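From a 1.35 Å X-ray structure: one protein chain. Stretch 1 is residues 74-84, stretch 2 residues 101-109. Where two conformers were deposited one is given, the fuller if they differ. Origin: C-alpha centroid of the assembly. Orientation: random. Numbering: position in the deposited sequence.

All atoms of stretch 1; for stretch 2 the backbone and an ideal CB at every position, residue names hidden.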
# COMPACT_ATOMS: atom_id res chain seq x y z
N THR A 74 9.68 -4.27 0.63
CA THR A 74 8.48 -4.98 0.23
C THR A 74 8.34 -6.32 0.93
O THR A 74 7.40 -7.04 0.65
CB THR A 74 8.46 -5.28 -1.31
OG1 THR A 74 9.37 -6.35 -1.59
CG2 THR A 74 8.81 -4.04 -2.14
N THR A 75 9.24 -6.65 1.86
CA THR A 75 9.31 -8.02 2.35
C THR A 75 8.06 -8.46 3.14
O THR A 75 7.73 -9.65 3.21
CB THR A 75 10.60 -8.23 3.15
OG1 THR A 75 10.86 -9.63 3.28
CG2 THR A 75 10.51 -7.59 4.54
N GLY A 76 7.36 -7.51 3.76
CA GLY A 76 6.18 -7.82 4.55
C GLY A 76 4.93 -8.09 3.74
O GLY A 76 3.96 -8.63 4.30
N PHE A 77 4.90 -7.73 2.45
CA PHE A 77 3.66 -7.85 1.69
C PHE A 77 3.19 -9.29 1.47
O PHE A 77 2.02 -9.57 1.64
CB PHE A 77 3.75 -7.12 0.35
CG PHE A 77 3.81 -5.62 0.50
CD1 PHE A 77 2.71 -4.92 1.01
CD2 PHE A 77 4.95 -4.92 0.12
CE1 PHE A 77 2.73 -3.53 1.12
CE2 PHE A 77 4.99 -3.53 0.25
CZ PHE A 77 3.89 -2.83 0.77
N PHE A 78 4.09 -10.20 1.10
CA PHE A 78 3.68 -11.59 0.85
C PHE A 78 3.04 -12.26 2.09
O PHE A 78 1.93 -12.78 1.97
CB PHE A 78 4.83 -12.41 0.30
CG PHE A 78 4.45 -13.83 0.01
CD1 PHE A 78 3.53 -14.13 -1.00
CD2 PHE A 78 5.00 -14.86 0.74
CE1 PHE A 78 3.18 -15.44 -1.27
CE2 PHE A 78 4.67 -16.18 0.48
CZ PHE A 78 3.76 -16.48 -0.53
N PRO A 79 3.67 -12.18 3.29
CA PRO A 79 2.94 -12.75 4.43
C PRO A 79 1.60 -12.04 4.67
O PRO A 79 0.62 -12.70 5.01
CB PRO A 79 3.91 -12.60 5.61
CG PRO A 79 5.03 -11.73 5.13
CD PRO A 79 5.06 -11.81 3.62
N GLY A 80 1.53 -10.73 4.46
CA GLY A 80 0.27 -10.03 4.57
C GLY A 80 -0.78 -10.56 3.62
O GLY A 80 -1.95 -10.72 3.98
N THR A 81 -0.37 -10.84 2.39
CA THR A 81 -1.27 -11.37 1.36
C THR A 81 -1.78 -12.75 1.76
O THR A 81 -2.96 -13.08 1.55
CB THR A 81 -0.58 -11.39 -0.01
OG1 THR A 81 -0.05 -10.07 -0.25
CG2 THR A 81 -1.57 -11.73 -1.12
N LEU A 82 -0.91 -13.55 2.38
CA LEU A 82 -1.33 -14.84 2.92
C LEU A 82 -2.40 -14.67 4.01
O LEU A 82 -3.40 -15.40 4.02
CB LEU A 82 -0.12 -15.62 3.46
CG LEU A 82 0.86 -16.19 2.42
CD1 LEU A 82 2.11 -16.72 3.12
CD2 LEU A 82 0.19 -17.29 1.58
N TRP A 83 -2.22 -13.70 4.91
CA TRP A 83 -3.26 -13.44 5.91
C TRP A 83 -4.58 -13.07 5.24
O TRP A 83 -5.64 -13.58 5.61
CB TRP A 83 -2.85 -12.33 6.90
CG TRP A 83 -1.78 -12.78 7.85
CD1 TRP A 83 -0.49 -12.34 7.90
CD2 TRP A 83 -1.89 -13.82 8.85
NE1 TRP A 83 0.20 -13.00 8.89
CE2 TRP A 83 -0.63 -13.93 9.47
CE3 TRP A 83 -2.93 -14.66 9.26
CZ2 TRP A 83 -0.38 -14.85 10.50
CZ3 TRP A 83 -2.69 -15.58 10.26
CH2 TRP A 83 -1.42 -15.65 10.89
N TYR A 84 -4.52 -12.19 4.25
CA TYR A 84 -5.74 -11.83 3.53
C TYR A 84 -6.38 -13.02 2.79
O TYR A 84 -7.60 -13.18 2.80
CB TYR A 84 -5.47 -10.69 2.57
CG TYR A 84 -5.30 -9.31 3.19
CD1 TYR A 84 -5.74 -9.02 4.50
CD2 TYR A 84 -4.68 -8.29 2.47
CE1 TYR A 84 -5.58 -7.75 5.04
CE2 TYR A 84 -4.51 -7.03 3.01
CZ TYR A 84 -4.98 -6.75 4.27
OH TYR A 84 -4.83 -5.48 4.79
N UNK A 101 5.68 -17.49 7.20
CA UNK A 101 6.29 -16.38 6.45
C UNK A 101 6.35 -15.09 7.28
O UNK A 101 7.22 -14.24 7.05
CB UNK A 101 5.51 -16.13 5.16
N UNK A 102 5.44 -14.92 8.24
CA UNK A 102 5.50 -13.78 9.14
C UNK A 102 6.68 -13.87 10.12
O UNK A 102 7.47 -12.94 10.25
CB UNK A 102 4.19 -13.67 9.92
N UNK A 103 6.80 -15.02 10.78
CA UNK A 103 7.77 -15.14 11.88
C UNK A 103 9.21 -15.08 11.38
O UNK A 103 10.13 -14.80 12.15
CB UNK A 103 7.55 -16.45 12.64
N UNK A 104 9.41 -15.35 10.09
CA UNK A 104 10.74 -15.23 9.48
C UNK A 104 11.21 -13.77 9.41
O UNK A 104 12.37 -13.53 9.07
CB UNK A 104 10.73 -15.84 8.08
N UNK A 105 10.32 -12.82 9.71
CA UNK A 105 10.66 -11.40 9.62
C UNK A 105 10.99 -10.76 10.98
O UNK A 105 11.04 -9.53 11.12
CB UNK A 105 9.50 -10.64 8.97
N UNK A 106 11.24 -11.59 11.99
CA UNK A 106 11.48 -11.15 13.36
C UNK A 106 12.54 -10.05 13.44
O UNK A 106 12.39 -9.10 14.22
CB UNK A 106 11.90 -12.34 14.22
N UNK A 107 13.60 -10.15 12.64
CA UNK A 107 14.72 -9.20 12.73
C UNK A 107 14.32 -7.76 12.41
O UNK A 107 15.03 -6.82 12.80
CB UNK A 107 15.84 -9.63 11.78
N UNK A 108 13.21 -7.58 11.71
CA UNK A 108 12.81 -6.23 11.31
C UNK A 108 12.48 -5.35 12.53
O UNK A 108 12.54 -4.13 12.46
CB UNK A 108 11.60 -6.30 10.37
N UNK A 109 12.18 -5.97 13.66
CA UNK A 109 11.89 -5.20 14.88
C UNK A 109 13.09 -4.43 15.40
O UNK A 109 12.95 -3.64 16.34
CB UNK A 109 11.38 -6.14 15.98

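Position 101 lies where the backbones come closest: its CA is 5.3 Å from the CA of Pro-79. Its CA-to-CB bond points toward stretch 1, and the ideal CB sits 3.9 Å from Pro-79 CB, 4.0 Å from Leu-82 CD1 and 4.6 Å from Phe-78 CD2. Every neighbour is apolar and nothing nearby offers a charge, so an aliphatic or aromatic side chain would suit. The deposited residue is Phe-101, with chi1 in the m well. Its face receives the edge of Phe-78: the centroids are 5.1 Å apart, the planes stand at 85°, and Phe-78 CE2 approaches Phe-101 CD2 to 3.7 Å. Leu-82 CD1 packs 3.8 Å from Phe-101 CD1, and Pro-79 CB lies 4.0 Å from Phe-101 CB.

At position 102, phi/psi of -70/-50 is helical and the CA-to-CB bond points sideways. The ideal CB is 4.2 Å from Trp-83 NE1 and 4.4 Å from Pro-79 CB. An indole N-H is a donor, so a short side chain carrying an acceptor would fit; Ser, Thr or Asn are all plausible. It is Thr-102. Its chi1 of -63° brings OG1 to 3.0 Å from Trp-83 NE1, which donates a hydrogen bond with an N-H...O angle of 149°. OG1 lies at the indole edge, near the ring plane, as an N-H donor requires, and is also 3.5 Å from Pro-79 CB.

Positions 103 and 104 have no atom of stretch 1 within 5.5 Å of their ideal CB atoms, so stretch 1 sets little preference. They are Leu-103 and Ala-104; a type I turn runs from Leu-103 to position 106.

At position 105, CA-to-CB again points toward stretch 1, but the ideal CB is still 5.5 Å from Thr-75 CG2. The gap, bordered by Thr-75, Gly-76 and Pro-79, favours a longer apolar chain such as Leu, Met or Ile. Leu-105 fills it: CD1 reaches 3.9 Å from both Pro-79 CG and Gly-76 CA, while CD2 lies 3.7 Å from Thr-75 OG1.

Positions 106 and 107 are out of reach and could be polar. They are Asp-106 and Thr-107.

Position 108 points toward stretch 1 from beyond 5.5 Å, so only an extended side chain could touch it; Leu, Ile or Met would serve. Ile-108, with chi1 m and chi2 t, brings CD1 to 3.6 Å from Thr-75 CG2.

Position 109, out of reach, is open to many residues. Gln-109 turns back on its own segment, NE2 donating to Asp-106 O at 3.1 Å.

Stretch 2 (101-109) FTLALDTIQ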
# COMPACT_ATOMS: atom_id res chain seq x y z
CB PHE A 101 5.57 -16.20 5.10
CG PHE A 101 5.98 -17.22 4.06
CD1 PHE A 101 5.36 -18.45 3.99
CD2 PHE A 101 7.02 -16.94 3.18
CE1 PHE A 101 5.76 -19.40 3.04
CE2 PHE A 101 7.41 -17.88 2.21
CZ PHE A 101 6.79 -19.10 2.15
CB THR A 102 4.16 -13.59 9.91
OG1 THR A 102 3.14 -13.30 8.96
CG2 THR A 102 4.24 -12.43 10.88
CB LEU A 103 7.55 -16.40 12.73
CG LEU A 103 6.24 -16.40 13.52
CD1 LEU A 103 5.99 -17.77 14.18
CD2 LEU A 103 6.24 -15.28 14.59
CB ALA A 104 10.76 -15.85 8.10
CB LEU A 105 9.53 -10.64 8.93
CG LEU A 105 9.29 -11.05 7.47
CD1 LEU A 105 8.22 -10.17 6.82
CD2 LEU A 105 10.60 -11.04 6.66
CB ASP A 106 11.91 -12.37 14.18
CG ASP A 106 12.23 -12.02 15.62
OD1 ASP A 106 13.39 -11.64 15.88
OD2 ASP A 106 11.33 -12.10 16.48
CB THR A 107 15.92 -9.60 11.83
OG1 THR A 107 15.48 -9.78 10.47
CG2 THR A 107 16.62 -10.87 12.34
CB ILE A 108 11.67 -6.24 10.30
CG1 ILE A 108 12.06 -7.13 9.12
CG2 ILE A 108 11.37 -4.82 9.80
CD1 ILE A 108 10.97 -7.23 8.08
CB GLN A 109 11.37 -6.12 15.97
CG GLN A 109 12.47 -6.97 16.62
CD GLN A 109 11.91 -7.97 17.59
OE1 GLN A 109 11.37 -7.60 18.64
NE2 GLN A 109 12.03 -9.23 17.25
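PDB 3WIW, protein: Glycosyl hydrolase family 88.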